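Local structure of coenzyme A transferase (Yersinia pestis, 3S8D) at residues Pro219-Ile224 / Gly243-Leu248; Asp230-Gly235 / Lys254-Leu259; Asn336-Ile341 / Ser378-Pro383. The protein probably transfers coenzyme A from an acyl-CoA to a carboxylic acid, acetate being a likely partner. All coordinates share one frame; numbering follows the deposited sequence.

Contact 1 of 3, residues Pro219-Ile224 / Gly243-Leu248; sequences PEYTSI and GALPNL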
loop_
_atom_site.group_PDB
_atom_site.type_symbol
_atom_site.label_atom_id
_atom_site.label_comp_id
_atom_site.label_asym_id
_atom_site.label_seq_id
_atom_site.Cartn_x
_atom_site.Cartn_y
_atom_site.Cartn_z
ATOM N N PRO A 219 32.884 4.081 -2.111
ATOM C CA PRO A 219 33.380 4.726 -0.887
ATOM C C PRO A 219 32.252 5.376 -0.097
ATOM O O PRO A 219 32.378 5.553 1.119
ATOM C CB PRO A 219 34.341 5.799 -1.413
ATOM C CG PRO A 219 34.773 5.291 -2.751
ATOM C CD PRO A 219 33.566 4.578 -3.317
ATOM N N GLU A 220 31.170 5.727 -0.793
ATOM C CA GLU A 220 30.017 6.370 -0.168
ATOM C C GLU A 220 29.359 5.391 0.812
ATOM O O GLU A 220 28.958 5.776 1.916
ATOM C CB GLU A 220 29.021 6.872 -1.240
ATOM C CG GLU A 220 29.463 8.173 -1.996
ATOM C CD GLU A 220 29.031 8.224 -3.487
ATOM O OE1 GLU A 220 28.267 9.151 -3.889
ATOM O OE2 GLU A 220 29.479 7.347 -4.263
ATOM N N TYR A 221 29.284 4.122 0.419
ATOM C CA TYR A 221 28.655 3.105 1.258
ATOM C C TYR A 221 29.175 3.159 2.684
ATOM O O TYR A 221 28.434 2.896 3.634
ATOM C CB TYR A 221 28.843 1.706 0.669
ATOM C CG TYR A 221 28.013 1.453 -0.573
ATOM C CD1 TYR A 221 27.254 2.468 -1.148
ATOM C CD2 TYR A 221 27.982 0.195 -1.164
ATOM C CE1 TYR A 221 26.498 2.242 -2.281
ATOM C CE2 TYR A 221 27.224 -0.045 -2.304
ATOM C CZ TYR A 221 26.483 0.980 -2.859
ATOM O OH TYR A 221 25.730 0.735 -3.995
ATOM N N THR A 222 30.451 3.514 2.833
ATOM C CA THR A 222 31.060 3.649 4.159
ATOM C C THR A 222 30.279 4.661 5.018
ATOM O O THR A 222 29.721 4.313 6.069
ATOM C CB THR A 222 32.573 4.015 4.060
ATOM O OG1 THR A 222 33.256 3.044 3.249
ATOM C CG2 THR A 222 33.222 4.061 5.444
ATOM N N SER A 223 30.217 5.903 4.552
ATOM C CA SER A 223 29.466 6.955 5.243
ATOM C C SER A 223 27.962 6.650 5.356
ATOM O O SER A 223 27.320 6.984 6.361
ATOM C CB SER A 223 29.674 8.304 4.544
ATOM O OG SER A 223 29.001 9.347 5.236
ATOM N N ILE A 224 27.411 6.027 4.317
ATOM C CA ILE A 224 26.003 5.657 4.305
ATOM C C ILE A 224 25.742 4.607 5.379
ATOM O O ILE A 224 24.849 4.774 6.211
ATOM C CB ILE A 224 25.559 5.128 2.921
ATOM C CG1 ILE A 224 25.492 6.268 1.905
ATOM C CG2 ILE A 224 24.196 4.453 3.006
ATOM C CD1 ILE A 224 25.251 5.810 0.483
ATOM N N GLY A 243 21.915 -6.577 -1.931
ATOM C CA GLY A 243 22.695 -5.437 -2.380
ATOM C C GLY A 243 23.973 -5.268 -1.575
ATOM O O GLY A 243 24.164 -5.923 -0.537
ATOM N N ALA A 244 24.853 -4.390 -2.052
ATOM C CA ALA A 244 26.161 -4.211 -1.437
ATOM C C ALA A 244 26.077 -3.280 -0.224
ATOM O O ALA A 244 26.754 -3.504 0.786
ATOM C CB ALA A 244 27.171 -3.679 -2.472
ATOM N N LEU A 245 25.238 -2.245 -0.332
ATOM C CA LEU A 245 25.026 -1.280 0.753
ATOM C C LEU A 245 24.484 -1.989 2.002
ATOM O O LEU A 245 25.068 -1.882 3.091
ATOM C CB LEU A 245 24.077 -0.161 0.304
ATOM C CG LEU A 245 24.016 1.181 1.040
ATOM C CD1 LEU A 245 22.996 2.108 0.376
ATOM C CD2 LEU A 245 23.698 1.035 2.524
ATOM N N PRO A 246 23.372 -2.732 1.844
ATOM C CA PRO A 246 22.797 -3.444 2.990
ATOM C C PRO A 246 23.784 -4.459 3.563
ATOM O O PRO A 246 24.033 -4.447 4.772
ATOM C CB PRO A 246 21.565 -4.147 2.394
ATOM C CG PRO A 246 21.870 -4.278 0.931
ATOM C CD PRO A 246 22.650 -3.034 0.592
ATOM N N ASN A 247 24.344 -5.319 2.715
ATOM C CA ASN A 247 25.421 -6.212 3.156
ATOM C C ASN A 247 26.461 -5.472 3.980
ATOM O O ASN A 247 26.903 -5.940 5.034
ATOM C CB ASN A 247 26.126 -6.860 1.962
ATOM C CG ASN A 247 25.464 -8.153 1.520
ATOM O OD1 ASN A 247 24.334 -8.456 1.919
ATOM N ND2 ASN A 247 26.166 -8.927 0.687
ATOM N N LEU A 248 26.856 -4.308 3.486
ATOM C CA LEU A 248 27.875 -3.525 4.157
ATOM C C LEU A 248 27.374 -2.994 5.503
ATOM O O LEU A 248 28.143 -2.922 6.473
ATOM C CB LEU A 248 28.349 -2.375 3.270
ATOM C CG LEU A 248 29.719 -1.828 3.675
ATOM C CD1 LEU A 248 30.797 -2.908 3.527
ATOM C CD2 LEU A 248 30.075 -0.594 2.873
#
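With chi1 at -72° the Tyr-221 ring swings to the side of its own backbone N, anti to the carbonyl carbon, and is laid against the first turn of helix 244-250; Leu-245, its CG anti to the backbone N, sends its branches past the ring to Ile-224. The CB of Leu-245 stands over the middle of the Tyr-221 ring, 4.0 Å from the centroid and only 6° off the ring normal, a CH-pi contact. The ring edge is used as well: Tyr-221 CE2 comes within 3.6 Å of Ala-244 CB, which lies near the ring plane. At the other end of the tyrosine, its CB meets the CD2 branch of Leu-248 at 3.4 Å, so that three residues of one helix touch the same side chain at its face, edge and root. Deeper in, Ile-224 CG2 packs against Leu-245 CD2 at 3.5 Å, the two side chains crossing at about a right angle. No hydrogen bond joins the segments; the pairing is apolar, and the axes of the two short helical pieces pass 9.6 Å apart at 47°. Gly-243 holds the N-cap position of helix 244-250; at its backbone angles a CB would collide with the carbonyl oxygen of the preceding residue. The Tyr-221 side chain also touches Pro-383. Two helices laid over one face of a largely parallel sheet, on either side in sequence of strand 237-240, form a layering consistent with the Rossmann-like alpha/beta fold expected of this family. Here the start of the second helix is also part of a ligand site, since Ala-244 binds CoA, and the side chain of Arg-215, another CoA-binding residue, lies about 5 Å from its own.

Contact 2 of 3, residues Asp230-Gly235 / Lys254-Leu259; sequences DLVPDG and KDRNDL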
loop_
_atom_site.group_PDB
_atom_site.type_symbol
_atom_site.label_atom_id
_atom_site.label_comp_id
_atom_site.label_asym_id
_atom_site.label_seq_id
_atom_site.Cartn_x
_atom_site.Cartn_y
_atom_site.Cartn_z
ATOM N N ASP A 230 23.400 4.033 13.210
ATOM C CA ASP A 230 22.898 4.803 14.353
ATOM C C ASP A 230 21.371 4.873 14.324
ATOM O O ASP A 230 20.732 5.284 15.303
ATOM C CB ASP A 230 23.503 6.207 14.421
ATOM C CG ASP A 230 22.904 7.056 15.564
ATOM O OD1 ASP A 230 22.707 6.516 16.688
ATOM O OD2 ASP A 230 22.622 8.259 15.329
ATOM N N LEU A 231 20.791 4.455 13.201
ATOM C CA LEU A 231 19.345 4.389 13.072
ATOM C C LEU A 231 18.826 3.026 13.482
ATOM O O LEU A 231 17.623 2.819 13.545
ATOM C CB LEU A 231 18.929 4.692 11.639
ATOM C CG LEU A 231 19.187 6.154 11.311
ATOM C CD1 LEU A 231 18.794 6.441 9.884
ATOM C CD2 LEU A 231 18.425 7.034 12.297
ATOM N N VAL A 232 19.740 2.099 13.750
ATOM C CA VAL A 232 19.361 0.762 14.200
ATOM C C VAL A 232 19.288 0.665 15.730
ATOM O O VAL A 232 20.319 0.669 16.410
ATOM C CB VAL A 232 20.339 -0.305 13.684
ATOM C CG1 VAL A 232 19.847 -1.700 14.073
ATOM C CG2 VAL A 232 20.510 -0.181 12.184
ATOM N N PRO A 233 18.062 0.567 16.272
ATOM C CA PRO A 233 17.853 0.502 17.726
ATOM C C PRO A 233 18.353 -0.798 18.384
ATOM O O PRO A 233 18.808 -1.747 17.720
ATOM C CB PRO A 233 16.322 0.607 17.866
ATOM C CG PRO A 233 15.775 0.116 16.530
ATOM C CD PRO A 233 16.789 0.589 15.518
ATOM N N ASP A 234 18.274 -0.822 19.710
ATOM C CA ASP A 234 18.513 -2.043 20.465
ATOM C C ASP A 234 17.478 -3.096 20.079
ATOM O O ASP A 234 16.303 -2.779 19.859
ATOM C CB ASP A 234 18.441 -1.760 21.970
ATOM C CG ASP A 234 19.631 -0.946 22.478
ATOM O OD1 ASP A 234 20.640 -0.847 21.737
ATOM O OD2 ASP A 234 19.564 -0.426 23.619
ATOM N N GLY A 235 17.920 -4.347 19.984
ATOM C CA GLY A 235 17.026 -5.444 19.659
ATOM C C GLY A 235 16.264 -5.290 18.348
ATOM O O GLY A 235 15.178 -5.858 18.191
ATOM N N LYS A 254 28.028 -5.792 13.488
ATOM C CA LYS A 254 28.771 -6.834 14.195
ATOM C C LYS A 254 28.912 -6.432 15.662
ATOM O O LYS A 254 29.120 -7.261 16.547
ATOM C CB LYS A 254 30.153 -7.002 13.562
ATOM C CG LYS A 254 30.138 -7.395 12.090
ATOM C CD LYS A 254 31.549 -7.403 11.500
ATOM C CE LYS A 254 31.749 -8.572 10.533
ATOM N NZ LYS A 254 31.854 -8.158 9.096
ATOM N N ASP A 255 28.796 -5.130 15.883
ATOM C CA ASP A 255 28.848 -4.489 17.188
ATOM C C ASP A 255 27.679 -4.890 18.125
ATOM O O ASP A 255 27.831 -4.933 19.357
ATOM C CB ASP A 255 28.786 -2.972 16.941
ATOM C CG ASP A 255 29.695 -2.179 17.868
ATOM O OD1 ASP A 255 30.426 -2.798 18.675
ATOM O OD2 ASP A 255 29.680 -0.928 17.782
ATOM N N ARG A 256 26.511 -5.160 17.539
ATOM C CA ARG A 256 25.262 -5.248 18.308
ATOM C C ARG A 256 24.975 -6.622 18.912
ATOM O O ARG A 256 25.637 -7.607 18.586
ATOM C CB ARG A 256 24.072 -4.876 17.425
ATOM C CG ARG A 256 24.285 -3.643 16.604
ATOM C CD ARG A 256 24.538 -2.449 17.489
ATOM N NE ARG A 256 24.727 -1.255 16.673
ATOM C CZ ARG A 256 23.725 -0.522 16.193
ATOM N NH1 ARG A 256 22.458 -0.856 16.455
ATOM N NH2 ARG A 256 23.987 0.547 15.453
ATOM N N ASN A 257 23.964 -6.670 19.781
ATOM C CA ASN A 257 23.432 -7.937 20.273
ATOM C C ASN A 257 21.907 -7.963 20.234
ATOM O O ASN A 257 21.248 -6.910 20.221
ATOM C CB ASN A 257 23.928 -8.243 21.694
ATOM C CG ASN A 257 25.440 -8.112 21.826
ATOM O OD1 ASN A 257 26.195 -9.014 21.441
ATOM N ND2 ASN A 257 25.889 -6.973 22.360
ATOM N N ASP A 258 21.367 -9.179 20.189
ATOM C CA ASP A 258 19.930 -9.417 20.312
ATOM C C ASP A 258 19.067 -8.868 19.173
ATOM O O ASP A 258 17.864 -8.635 19.345
ATOM C CB ASP A 258 19.417 -8.909 21.661
ATOM C CG ASP A 258 20.002 -9.684 22.838
ATOM O OD1 ASP A 258 20.159 -10.933 22.727
ATOM O OD2 ASP A 258 20.299 -9.038 23.876
ATOM N N LEU A 259 19.676 -8.664 18.010
ATOM C CA LEU A 259 18.897 -8.351 16.830
ATOM C C LEU A 259 18.020 -9.556 16.445
ATOM O O LEU A 259 18.301 -10.716 16.809
ATOM C CB LEU A 259 19.804 -7.933 15.678
ATOM C CG LEU A 259 20.797 -6.817 16.019
ATOM C CD1 LEU A 259 21.636 -6.449 14.792
ATOM C CD2 LEU A 259 20.092 -5.580 16.570
#
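Arg-256 gives an N-H from NH1 to the carbonyl oxygen of Val-232 at 2.6 Å, the one hydrogen bond between residues 230-235 and 254-259. It is not straight, with 148° at the hydrogen, and the donor sits 38° above the carbonyl plane instead of on a lone pair. The oxygen is likewise tilted somewhat from the guanidinium plane. The same nitrogen rides on the side chain of Val-232, with NH1 3.5 Å from its CB and 3.6 Å from its CG1. Further along the segments the backbones close up: Gly-235 CA makes a CA-H...O contact of 3.3 Å with Asp-258 O. Nearby, the CD2 branch of Leu-259 comes to 4.2 Å from Gly-235 N and lies equally close to Pro-233 O. A bend at chi2 of Arg-256 folds its chain back toward the 230-235 loop. There the second terminal nitrogen, NH2, is hydrogen-bonded to Ala-229 O at the end of helix 219-229, so both terminal nitrogens of one guanidinium grip carbonyls just where that helix gives way to loop. The carboxylates of Asp-230 and Asp-234 lie near but not in contact with this group; their charges would probably add a mild attraction. Asp-258 is fixed from outside by a salt bridge from its OD2 to Arg-283. Leu-259 is held by backbone hydrogen bonds to Thr-280 and Asn-281, and its side chain packs on Val-278, while Val-232 is backed by Leu-253. Both loops follow a helix, 219-229 in one case and 244-250 in the other, and lead directly into the neighbouring parallel strands 237-240 and 260-261, which begin just beyond the close approach of Gly-235 and Leu-259 at the edge of the six-stranded sheet.

Contact 3 of 3, residues Asn336-Ile341 / Ser378-Pro383; sequences NATLQI and SIIATP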
loop_
_atom_site.group_PDB
_atom_site.type_symbol
_atom_site.label_atom_id
_atom_site.label_comp_id
_atom_site.label_asym_id
_atom_site.label_seq_id
_atom_site.Cartn_x
_atom_site.Cartn_y
_atom_site.Cartn_z
ATOM N N ASN A 336 16.648 -0.638 2.561
ATOM C CA ASN A 336 16.652 -0.939 1.134
ATOM C C ASN A 336 17.305 0.146 0.296
ATOM O O ASN A 336 17.377 1.312 0.693
ATOM C CB ASN A 336 15.229 -1.198 0.630
ATOM C CG ASN A 336 14.578 -2.375 1.326
ATOM O OD1 ASN A 336 14.855 -3.534 1.002
ATOM N ND2 ASN A 336 13.717 -2.085 2.299
ATOM N N ALA A 337 17.788 -0.263 -0.871
ATOM C CA ALA A 337 18.425 0.639 -1.810
ATOM C C ALA A 337 17.388 1.070 -2.831
ATOM O O ALA A 337 16.417 0.346 -3.057
ATOM C CB ALA A 337 19.589 -0.064 -2.490
ATOM N N THR A 338 17.584 2.256 -3.416
ATOM C CA THR A 338 16.880 2.682 -4.622
ATOM C C THR A 338 17.868 3.370 -5.563
ATOM O O THR A 338 18.951 3.759 -5.155
ATOM C CB THR A 338 15.714 3.667 -4.326
ATOM O OG1 THR A 338 16.083 4.582 -3.280
ATOM C CG2 THR A 338 14.456 2.909 -3.925
ATOM N N LEU A 339 17.491 3.530 -6.825
ATOM C CA LEU A 339 18.315 4.278 -7.775
ATOM C C LEU A 339 18.123 5.798 -7.619
ATOM O O LEU A 339 19.079 6.533 -7.354
ATOM C CB LEU A 339 18.001 3.860 -9.219
ATOM C CG LEU A 339 18.648 2.606 -9.813
ATOM C CD1 LEU A 339 18.044 1.330 -9.243
ATOM C CD2 LEU A 339 18.514 2.637 -11.344
ATOM N N GLN A 340 16.882 6.261 -7.780
ATOM C CA GLN A 340 16.579 7.683 -7.660
ATOM C C GLN A 340 15.620 8.002 -6.517
ATOM O O GLN A 340 14.703 7.231 -6.220
ATOM C CB GLN A 340 15.954 8.195 -8.946
ATOM C CG GLN A 340 16.522 7.589 -10.201
ATOM C CD GLN A 340 15.844 8.140 -11.433
ATOM O OE1 GLN A 340 14.639 7.943 -11.636
ATOM N NE2 GLN A 340 16.606 8.860 -12.254
ATOM N N ILE A 341 15.839 9.164 -5.904
ATOM C CA ILE A 341 14.861 9.797 -5.025
ATOM C C ILE A 341 14.497 11.155 -5.624
ATOM O O ILE A 341 15.386 11.886 -6.080
ATOM C CB ILE A 341 15.435 10.010 -3.617
ATOM C CG1 ILE A 341 15.704 8.655 -2.959
ATOM C CG2 ILE A 341 14.493 10.872 -2.769
ATOM C CD1 ILE A 341 16.525 8.752 -1.701
ATOM N N SER A 378 11.737 2.519 8.523
ATOM C CA SER A 378 11.964 2.193 7.136
ATOM C C SER A 378 13.064 3.138 6.645
ATOM O O SER A 378 12.979 4.379 6.804
ATOM C CB SER A 378 10.678 2.378 6.333
ATOM O OG SER A 378 10.950 2.399 4.941
ATOM N N ILE A 379 14.119 2.541 6.101
ATOM C CA ILE A 379 15.237 3.317 5.582
ATOM C C ILE A 379 15.467 2.982 4.111
ATOM O O ILE A 379 15.717 1.830 3.757
ATOM C CB ILE A 379 16.528 3.054 6.384
ATOM C CG1 ILE A 379 16.286 3.324 7.875
ATOM C CG2 ILE A 379 17.671 3.908 5.848
ATOM C CD1 ILE A 379 17.272 2.620 8.823
ATOM N N ILE A 380 15.343 4.002 3.263
ATOM C CA ILE A 380 15.677 3.867 1.860
ATOM C C ILE A 380 16.983 4.630 1.668
ATOM O O ILE A 380 17.081 5.819 1.999
ATOM C CB ILE A 380 14.594 4.449 0.946
ATOM C CG1 ILE A 380 13.207 3.970 1.381
ATOM C CG2 ILE A 380 14.858 4.035 -0.482
ATOM C CD1 ILE A 380 13.031 2.478 1.276
ATOM N N ALA A 381 17.995 3.940 1.160
ATOM C CA ALA A 381 19.343 4.499 1.117
ATOM C C ALA A 381 19.852 4.588 -0.312
ATOM O O ALA A 381 19.490 3.763 -1.167
ATOM C CB ALA A 381 20.280 3.660 1.963
ATOM N N THR A 382 20.679 5.595 -0.577
ATOM C CA THR A 382 21.335 5.687 -1.874
ATOM C C THR A 382 22.507 6.665 -1.872
ATOM O O THR A 382 22.524 7.624 -1.089
ATOM C CB THR A 382 20.346 6.077 -2.979
ATOM O OG1 THR A 382 20.940 5.829 -4.266
ATOM C CG2 THR A 382 19.951 7.555 -2.834
ATOM N N PRO A 383 23.511 6.390 -2.726
ATOM C CA PRO A 383 24.505 7.411 -3.072
ATOM C C PRO A 383 23.769 8.611 -3.662
ATOM O O PRO A 383 22.796 8.414 -4.399
ATOM C CB PRO A 383 25.338 6.735 -4.169
ATOM C CG PRO A 383 25.201 5.262 -3.902
ATOM C CD PRO A 383 23.805 5.081 -3.347
HETATM O O HOH W 1 13.163 0.487 3.653
#
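Thr-338 OG1 is buried against a methyl group, 3.1 Å from Ile-380 CG2, and has no hydrogen-bonding partner in the model. Its chi1 of 39° wedges the hydroxyl between the backbone N and the carbonyl carbon, while the Thr-338 methyl also touches Ile-380 CG2. Before this point the strands pair in parallel: Asn-336 N donates to Ile-379 O at 2.9 Å, and Ala-381 N to Asn-336 O at 2.7 Å. A weak bond from Thr-338 N to Ala-381 O follows, and Thr-382 OG1 lies 3.0 Å from Thr-338 O. A water accepts from Asn-336 ND2, donates to Ile-379 O and also hydrogen-bonds Ser-378 OG; Asn-336 OD1 is taken by Gln-239 of the next strand. The C-terminal ends of these central strands probably help to line the CoA site: Leu-339 binds CoA, and the side chains of Gln-363 and Arg-393, two CoA-binding residues, lie about 4 Å from those of Asn-336 and Thr-382, respectively. Two nearly straight backbone bonds thus fix the strand register, whereas beyond them pairing is looser, and burying the Thr-338 hydroxyl without a partner probably carries some energetic cost.

From the N terminus, helix 219-229 opens contact 1 and the loop behind it opens contact 2. After strand 237-240 the chain returns in helix 244-250 to close contact 1, then in residues 254-259 to close contact 2; each spans 18 intervening residues, and the two cross along the chain. Contact 3 comes later in series, and its return strand closes a loop of 36 residues that includes helix 364-372. Contact 1 sets two helices against each other, contact 2 joins the loops that follow them, and contact 3 joins two central strands. Leu-245 rests on Ala-381, Ile-224 on Thr-382 and Leu-231 on Ile-379, so the helices and the loop behind the first are tied to the sheet.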